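Local coordinates for cellulosomal scaffoldin anchoring protein C (Acetivibrio cellulolyticus, PDB 4UYP) that serves as a cell-surface anchoring scaffoldin of the cellulosome, this part being its third cohesin, which binds the dockerin of the adaptor scaffoldin ScaB, at residues C[1-13]-C[19-31]. Sequence-based numbering, arbitrary orientation.
Sequences MLQVDIGSTSGKA and VPITFTNVPKSGI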
ATOM      1  N   MET C   1      -7.197 -21.105   8.520  1.00 20.71           N
ATOM      2  CA  MET C   1      -7.184 -19.734   9.111  0.50 19.67           C
ATOM      3  C   MET C   1      -8.058 -18.828   8.265  1.00 16.99           C
ATOM      4  O   MET C   1      -8.514 -19.250   7.195  1.00 16.25           O
ATOM      5  CB  MET C   1      -5.787 -19.216   9.130  0.50 24.62           C
ATOM      6  CG  MET C   1      -5.188 -18.962   7.778  0.50 27.56           C
ATOM      7  SD  MET C   1      -3.443 -19.216   7.988  0.50 39.53           S
ATOM      8  CE  MET C   1      -3.481 -21.021   8.123  0.50 25.74           C
ATOM      9  N   LEU C   2      -8.359 -17.666   8.839  1.00 12.52           N
ATOM     10  CA  LEU C   2      -9.190 -16.674   8.103  1.00 13.59           C
ATOM     11  C   LEU C   2      -8.508 -16.336   6.779  1.00 12.57           C
ATOM     12  O   LEU C   2      -7.300 -16.065   6.764  1.00 13.36           O
ATOM     13  CB  LEU C   2      -9.207 -15.447   8.987  1.00 13.16           C
ATOM     14  CG  LEU C   2      -9.951 -14.237   8.399  1.00 11.52           C
ATOM     15  CD1 LEU C   2     -11.411 -14.498   8.100  1.00 12.57           C
ATOM     16  CD2 LEU C   2      -9.821 -13.000   9.330  1.00 13.44           C
ATOM     17  N   GLN C   3      -9.345 -16.317   5.727  1.00 12.17           N
ATOM     18  CA  GLN C   3      -8.812 -16.004   4.353  1.00 13.10           C
ATOM     19  C   GLN C   3      -9.672 -14.875   3.828  1.00 12.77           C
ATOM     20  O   GLN C   3     -10.922 -14.955   3.767  1.00 14.12           O
ATOM     21  CB  GLN C   3      -8.989 -17.242   3.455  1.00 17.48           C
ATOM     22  CG  GLN C   3      -8.166 -18.475   3.815  1.00 22.45           C
ATOM     23  CD  GLN C   3      -8.643 -19.716   3.056  1.00 35.10           C
ATOM     24  OE1 GLN C   3      -9.355 -19.626   2.034  1.00 40.65           O
ATOM     25  NE2 GLN C   3      -8.284 -20.888   3.571  1.00 38.29           N
ATOM     26  N   VAL C   4      -8.924 -13.876   3.374  1.00 11.37           N
ATOM     27  CA  VAL C   4      -9.594 -12.692   2.705  1.00 11.40           C
ATOM     28  C   VAL C   4      -9.276 -12.815   1.191  1.00 12.35           C
ATOM     29  O   VAL C   4      -8.109 -12.962   0.796  1.00 15.07           O
ATOM     30  CB  VAL C   4      -9.034 -11.432   3.263  1.00 14.28           C
ATOM     31  CG1 VAL C   4      -9.761 -10.190   2.618  1.00 17.49           C
ATOM     32  CG2 VAL C   4      -9.267 -11.410   4.771  1.00 16.01           C
ATOM     33  N   ASP C   5     -10.326 -12.719   0.406  1.00 12.22           N
ATOM     34  CA  ASP C   5     -10.164 -12.867  -1.081  1.00 13.39           C
ATOM     35  C   ASP C   5     -10.645 -11.565  -1.719  1.00 12.75           C
ATOM     36  O   ASP C   5     -11.826 -11.189  -1.509  1.00 12.04           O
ATOM     37  CB  ASP C   5     -10.967 -13.979  -1.580  1.00 16.23           C
ATOM     38  CG  ASP C   5     -10.767 -14.196  -3.043  1.00 25.37           C
ATOM     39  OD1 ASP C   5      -9.826 -14.904  -3.431  1.00 30.98           O
ATOM     40  OD2 ASP C   5     -11.623 -13.619  -3.866  1.00 20.98           O
ATOM     41  N   ILE C   6      -9.798 -10.952  -2.547  1.00 12.21           N
ATOM     42  CA  ILE C   6     -10.224  -9.839  -3.464  1.00 10.53           C
ATOM     43  C   ILE C   6     -10.576 -10.505  -4.769  1.00 11.41           C
ATOM     44  O   ILE C   6      -9.673 -11.126  -5.425  1.00 11.93           O
ATOM     45  CB  ILE C   6      -9.124  -8.810  -3.608  1.00  9.59           C
ATOM     46  CG1 ILE C   6      -8.736  -8.183  -2.242  1.00 11.02           C
ATOM     47  CG2 ILE C   6      -9.510  -7.735  -4.644  1.00  9.55           C
ATOM     48  CD1 ILE C   6      -7.637  -7.182  -2.386  1.00 12.05           C
ATOM     49  N   GLY C   7     -11.817 -10.479  -5.224  1.00 11.35           N
ATOM     50  CA  GLY C   7     -12.229 -11.174  -6.445  1.00 11.58           C
ATOM     51  C   GLY C   7     -11.645 -10.500  -7.688  1.00 11.25           C
ATOM     52  O   GLY C   7     -11.343  -9.293  -7.688  1.00 15.85           O
ATOM     53  N   SER C   8     -11.457 -11.292  -8.698  1.00 11.08           N
ATOM     54  CA  SER C   8     -11.053 -10.779  -9.984  1.00  9.62           C
ATOM     55  C   SER C   8     -12.281 -10.629 -10.891  1.00 10.23           C
ATOM     56  O   SER C   8     -13.350 -11.254 -10.728  1.00 10.63           O
ATOM     57  CB  SER C   8     -10.149 -11.816 -10.652  1.00 10.13           C
ATOM     58  OG  SER C   8      -8.869 -11.830  -9.881  1.00 11.33           O
ATOM     59  N   THR C   9     -12.135  -9.716 -11.867  1.00  9.02           N
ATOM     60  CA  THR C   9     -13.172  -9.474 -12.827  1.00  8.84           C
ATOM     61  C   THR C   9     -12.643  -8.897 -14.090  1.00  9.76           C
ATOM     62  O   THR C   9     -11.427  -8.832 -14.266  1.00  9.58           O
ATOM     63  CB  THR C   9     -14.250  -8.551 -12.145  1.00  8.98           C
ATOM     64  OG1 THR C   9     -15.419  -8.514 -12.903  1.00  9.41           O
ATOM     65  CG2 THR C   9     -13.804  -7.125 -11.900  1.00  9.80           C
ATOM     66  N   SER C  10     -13.522  -8.509 -14.992  1.00  9.92           N
ATOM     67  CA  SER C  10     -13.125  -7.979 -16.284  1.00  9.58           C
ATOM     68  C   SER C  10     -14.176  -7.015 -16.766  1.00  9.33           C
ATOM     69  O   SER C  10     -15.336  -7.089 -16.400  1.00 10.82           O
ATOM     70  CB  SER C  10     -12.889  -9.116 -17.272  1.00 11.10           C
ATOM     71  OG  SER C  10     -14.063  -9.856 -17.453  1.00 12.61           O
ATOM     72  N   GLY C  11     -13.749  -6.089 -17.629  1.00  9.10           N
ATOM     73  CA  GLY C  11     -14.726  -5.139 -18.245  1.00  9.36           C
ATOM     74  C   GLY C  11     -14.032  -4.353 -19.315  1.00  8.96           C
ATOM     75  O   GLY C  11     -12.788  -4.427 -19.496  1.00  9.00           O
ATOM     76  N   LYS C  12     -14.879  -3.568 -20.007  1.00  9.77           N
ATOM     77  CA  LYS C  12     -14.438  -2.725 -21.101  0.50 10.79           C
ATOM     78  C   LYS C  12     -13.795  -1.422 -20.592  1.00 10.08           C
ATOM     79  O   LYS C  12     -14.146  -0.935 -19.456  1.00 11.16           O
ATOM     80  CB  LYS C  12     -15.674  -2.353 -21.928  0.50 11.90           C
ATOM     81  CG  LYS C  12     -16.283  -3.537 -22.713  0.50 13.87           C
ATOM     82  CD  LYS C  12     -17.454  -3.155 -23.662  0.50 17.17           C
ATOM     83  CE  LYS C  12     -18.711  -2.829 -22.815  0.50 21.70           C
ATOM     84  NZ  LYS C  12     -20.128  -2.375 -23.237  0.50 19.03           N
ATOM     85  N   ALA C  13     -12.964  -0.804 -21.380  1.00 11.48           N
ATOM     86  CA  ALA C  13     -12.589   0.578 -21.088  1.00 11.37           C
ATOM     87  C   ALA C  13     -13.821   1.422 -20.899  1.00 10.38           C
ATOM     88  O   ALA C  13     -14.772   1.325 -21.647  1.00 12.44           O
ATOM     89  CB  ALA C  13     -11.821   1.133 -22.314  1.00 11.73           C
ATOM     90  N   VAL C  19     -15.600  -5.546  -7.689  1.00  9.12           N
ATOM     91  CA  VAL C  19     -14.605  -6.405  -7.061  1.00  9.04           C
ATOM     92  C   VAL C  19     -15.139  -6.736  -5.644  1.00  9.26           C
ATOM     93  O   VAL C  19     -15.030  -5.898  -4.749  1.00  9.52           O
ATOM     94  CB  VAL C  19     -13.251  -5.613  -7.028  1.00  9.39           C
ATOM     95  CG1 VAL C  19     -12.210  -6.355  -6.169  1.00  9.56           C
ATOM     96  CG2 VAL C  19     -12.686  -5.462  -8.448  1.00  9.45           C
ATOM     97  N   PRO C  20     -15.560  -7.990  -5.427  1.00  9.36           N
ATOM     98  CA  PRO C  20     -16.036  -8.415  -4.069  1.00  9.62           C
ATOM     99  C   PRO C  20     -14.859  -8.771  -3.169  1.00 11.07           C
ATOM    100  O   PRO C  20     -13.887  -9.353  -3.604  1.00 11.71           O
ATOM    101  CB  PRO C  20     -16.924  -9.617  -4.359  1.00 11.57           C
ATOM    102  CG  PRO C  20     -16.303 -10.255  -5.583  1.00 15.14           C
ATOM    103  CD  PRO C  20     -15.729  -9.072  -6.421  1.00 11.18           C
ATOM    104  N   ILE C  21     -15.009  -8.411  -1.905  1.00 10.12           N
ATOM    105  CA  ILE C  21     -14.064  -8.791  -0.877  0.50  9.38           C
ATOM    106  C   ILE C  21     -14.796  -9.815   0.017  1.00  9.66           C
ATOM    107  O   ILE C  21     -15.810  -9.494   0.671  1.00 10.93           O
ATOM    108  CB  ILE C  21     -13.526  -7.626  -0.054  0.50  9.06           C
ATOM    109  CG1 ILE C  21     -12.799  -6.551  -0.913  0.50  9.27           C
ATOM    110  CG2 ILE C  21     -12.647  -8.157   1.101  0.50 10.21           C
ATOM    111  CD1 ILE C  21     -12.782  -5.163  -0.348  0.50 10.08           C
ATOM    112  N   THR C  22     -14.273 -11.052   0.024  1.00  9.82           N
ATOM    113  CA  THR C  22     -14.937 -12.202   0.658  0.50 10.63           C
ATOM    114  C   THR C  22     -14.089 -12.645   1.835  1.00 10.51           C
ATOM    115  O   THR C  22     -12.855 -12.679   1.757  1.00 11.41           O
ATOM    116  CB  THR C  22     -15.129 -13.422  -0.298  0.50 11.19           C
ATOM    117  OG1 THR C  22     -15.796 -12.995  -1.492  0.50 11.35           O
ATOM    118  CG2 THR C  22     -15.868 -14.643   0.389  0.50 12.43           C
ATOM    119  N   PHE C  23     -14.736 -13.006   2.933  1.00  9.74           N
ATOM    120  CA  PHE C  23     -14.021 -13.627   4.044  1.00 10.39           C
ATOM    121  C   PHE C  23     -14.489 -15.117   4.203  1.00 10.38           C
ATOM    122  O   PHE C  23     -15.690 -15.450   4.168  1.00 11.84           O
ATOM    123  CB  PHE C  23     -14.476 -12.998   5.367  1.00  9.98           C
ATOM    124  CG  PHE C  23     -14.102 -11.531   5.603  1.00  9.64           C
ATOM    125  CD1 PHE C  23     -13.208 -10.850   4.753  1.00  9.12           C
ATOM    126  CD2 PHE C  23     -14.673 -10.831   6.689  1.00  9.75           C
ATOM    127  CE1 PHE C  23     -12.894  -9.481   4.993  1.00 10.32           C
ATOM    128  CE2 PHE C  23     -14.299  -9.508   6.966  1.00  9.80           C
ATOM    129  CZ  PHE C  23     -13.417  -8.835   6.119  1.00 10.07           C
ATOM    130  N   THR C  24     -13.470 -15.968   4.307  1.00 10.90           N
ATOM    131  CA  THR C  24     -13.678 -17.434   4.425  0.50 11.94           C
ATOM    132  C   THR C  24     -13.002 -17.879   5.714  1.00 11.66           C
ATOM    133  O   THR C  24     -11.984 -17.396   6.099  1.00 12.64           O
ATOM    134  CB  THR C  24     -13.164 -18.131   3.120  0.50 11.23           C
ATOM    135  OG1 THR C  24     -14.110 -17.798   2.068  0.50 12.43           O
ATOM    136  CG2 THR C  24     -13.257 -19.693   3.222  0.50 11.06           C
ATOM    137  N   ASN C  25     -13.583 -18.928   6.334  1.00 12.38           N
ATOM    138  CA  ASN C  25     -13.062 -19.478   7.624  1.00 13.44           C
ATOM    139  C   ASN C  25     -13.039 -18.397   8.724  1.00 10.83           C
ATOM    140  O   ASN C  25     -12.090 -18.228   9.528  1.00 13.49           O
ATOM    141  CB  ASN C  25     -11.648 -20.063   7.478  1.00 13.62           C
ATOM    142  CG  ASN C  25     -11.560 -21.127   6.420  1.00 16.08           C
ATOM    143  OD1 ASN C  25     -12.478 -21.843   6.120  1.00 19.13           O
ATOM    144  ND2 ASN C  25     -10.447 -21.098   5.753  1.00 20.91           N
ATOM    145  N   VAL C  26     -14.138 -17.605   8.736  1.00 11.08           N
ATOM    146  CA  VAL C  26     -14.227 -16.591   9.789  1.00 11.08           C
ATOM    147  C   VAL C  26     -14.328 -17.315  11.188  1.00 11.41           C
ATOM    148  O   VAL C  26     -15.173 -18.212  11.268  1.00 13.26           O
ATOM    149  CB  VAL C  26     -15.464 -15.703   9.535  1.00 11.05           C
ATOM    150  CG1 VAL C  26     -15.799 -14.748  10.693  1.00 11.69           C
ATOM    151  CG2 VAL C  26     -15.290 -14.876   8.211  1.00 12.31           C
ATOM    152  N   PRO C  27     -13.656 -16.809  12.172  1.00 11.95           N
ATOM    153  CA  PRO C  27     -13.716 -17.488  13.499  1.00 13.14           C
ATOM    154  C   PRO C  27     -15.121 -17.358  14.021  1.00 14.05           C
ATOM    155  O   PRO C  27     -15.736 -16.284  14.072  1.00 13.15           O
ATOM    156  CB  PRO C  27     -12.712 -16.683  14.339  1.00 13.44           C
ATOM    157  CG  PRO C  27     -12.615 -15.315  13.660  1.00 15.01           C
ATOM    158  CD  PRO C  27     -12.636 -15.748  12.191  1.00 14.20           C
ATOM    159  N   LYS C  28     -15.646 -18.512  14.576  1.00 13.55           N
ATOM    160  CA  LYS C  28     -16.982 -18.435  15.131  1.00 14.27           C
ATOM    161  C   LYS C  28     -17.114 -17.582  16.401  1.00 12.38           C
ATOM    162  O   LYS C  28     -18.229 -17.122  16.724  1.00 14.39           O
ATOM    163  CB  LYS C  28     -17.517 -19.898  15.397  1.00 14.68           C
ATOM    164  CG  LYS C  28     -17.420 -20.728  14.096  1.00 17.88           C
ATOM    165  CD  LYS C  28     -18.325 -20.136  13.048  1.00 18.56           C
ATOM    166  CE  LYS C  28     -18.525 -21.254  11.976  1.00 23.48           C
ATOM    167  NZ  LYS C  28     -19.164 -20.727  10.743  1.00 27.92           N
ATOM    168  N   SER C  29     -15.973 -17.351  17.046  1.00 13.15           N
ATOM    169  CA  SER C  29     -16.016 -16.448  18.197  1.00 14.32           C
ATOM    170  C   SER C  29     -16.166 -15.005  17.817  1.00 13.60           C
ATOM    171  O   SER C  29     -16.442 -14.151  18.670  1.00 14.43           O
ATOM    172  CB  SER C  29     -14.734 -16.657  19.047  1.00 13.71           C
ATOM    173  OG  SER C  29     -13.538 -16.387  18.393  1.00 15.89           O
ATOM    174  N   GLY C  30     -15.871 -14.707  16.542  1.00 12.40           N
ATOM    175  CA  GLY C  30     -16.225 -13.366  16.044  1.00 11.65           C
ATOM    176  C   GLY C  30     -15.028 -12.443  15.821  1.00 11.84           C
ATOM    177  O   GLY C  30     -14.074 -12.413  16.629  1.00 12.68           O
ATOM    178  N   ILE C  31     -15.139 -11.646  14.726  1.00 10.62           N
ATOM    179  CA  ILE C  31     -14.214 -10.553  14.492  1.00 10.91           C
ATOM    180  C   ILE C  31     -14.860  -9.297  15.062  1.00 10.95           C
ATOM    181  O   ILE C  31     -16.004  -8.936  14.651  1.00 10.71           O
ATOM    182  CB  ILE C  31     -13.977 -10.359  12.963  1.00 10.61           C
ATOM    183  CG1 ILE C  31     -13.418 -11.647  12.312  1.00 10.88           C
ATOM    184  CG2 ILE C  31     -13.039  -9.160  12.799  1.00 12.21           C
ATOM    185  CD1 ILE C  31     -13.410 -11.557  10.725  1.00 11.17           C
TER
HETATM  186  O   HOH W   1     -12.299 -15.608   1.142  1.00 16.94           O
HETATM  187  O   HOH W   2     -14.002 -12.260  -3.339  1.00 13.15           O
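Val19 lays CG1 against Ile6 CG2, a tight 3.4 Å, while its CG2 meets the methyl of Thr9; a branched side chain can serve both neighbours. Pro20 lacks an N-H, but its O takes Gly7 N at 2.9 Å; a side chain at Gly7 would run into the proline ring. Ile21 turns to the buried side, beside Val4. Thr22 faces the other way and exchanges two backbone bonds with Asp5; a water lies within bonding distance of Thr22 OG1, Asp5 OD2 and Pro20 O but cannot serve every acceptor at once. Asp5 and Ile6 belong to a calcium site seen in this protein, with no calcium bound to this chain here. Phe23, also stacked on Phe93, flanks Val4, whose chi1 of -178° sets CG1 between Ile21 CG2 (3.8 Å) and the ring, which CG2 meets obliquely. Thr24 pairs with Gln3 through two backbone bonds, its hydroxyl bonded to another water. Asn25 leaves the strand with positive phi, and its ND2 donates to Met1 O at 3.0 Å. Val26 CG2 packs on Leu2 CD1 (3.9 Å), and Ile31 CD1 meets Leu2 CD2 tip to tip. This antiparallel hairpin of the cohesin beta-sandwich thus alternates apolar side chains toward the core with hydroxyls and a carboxylate that bind water on the other face.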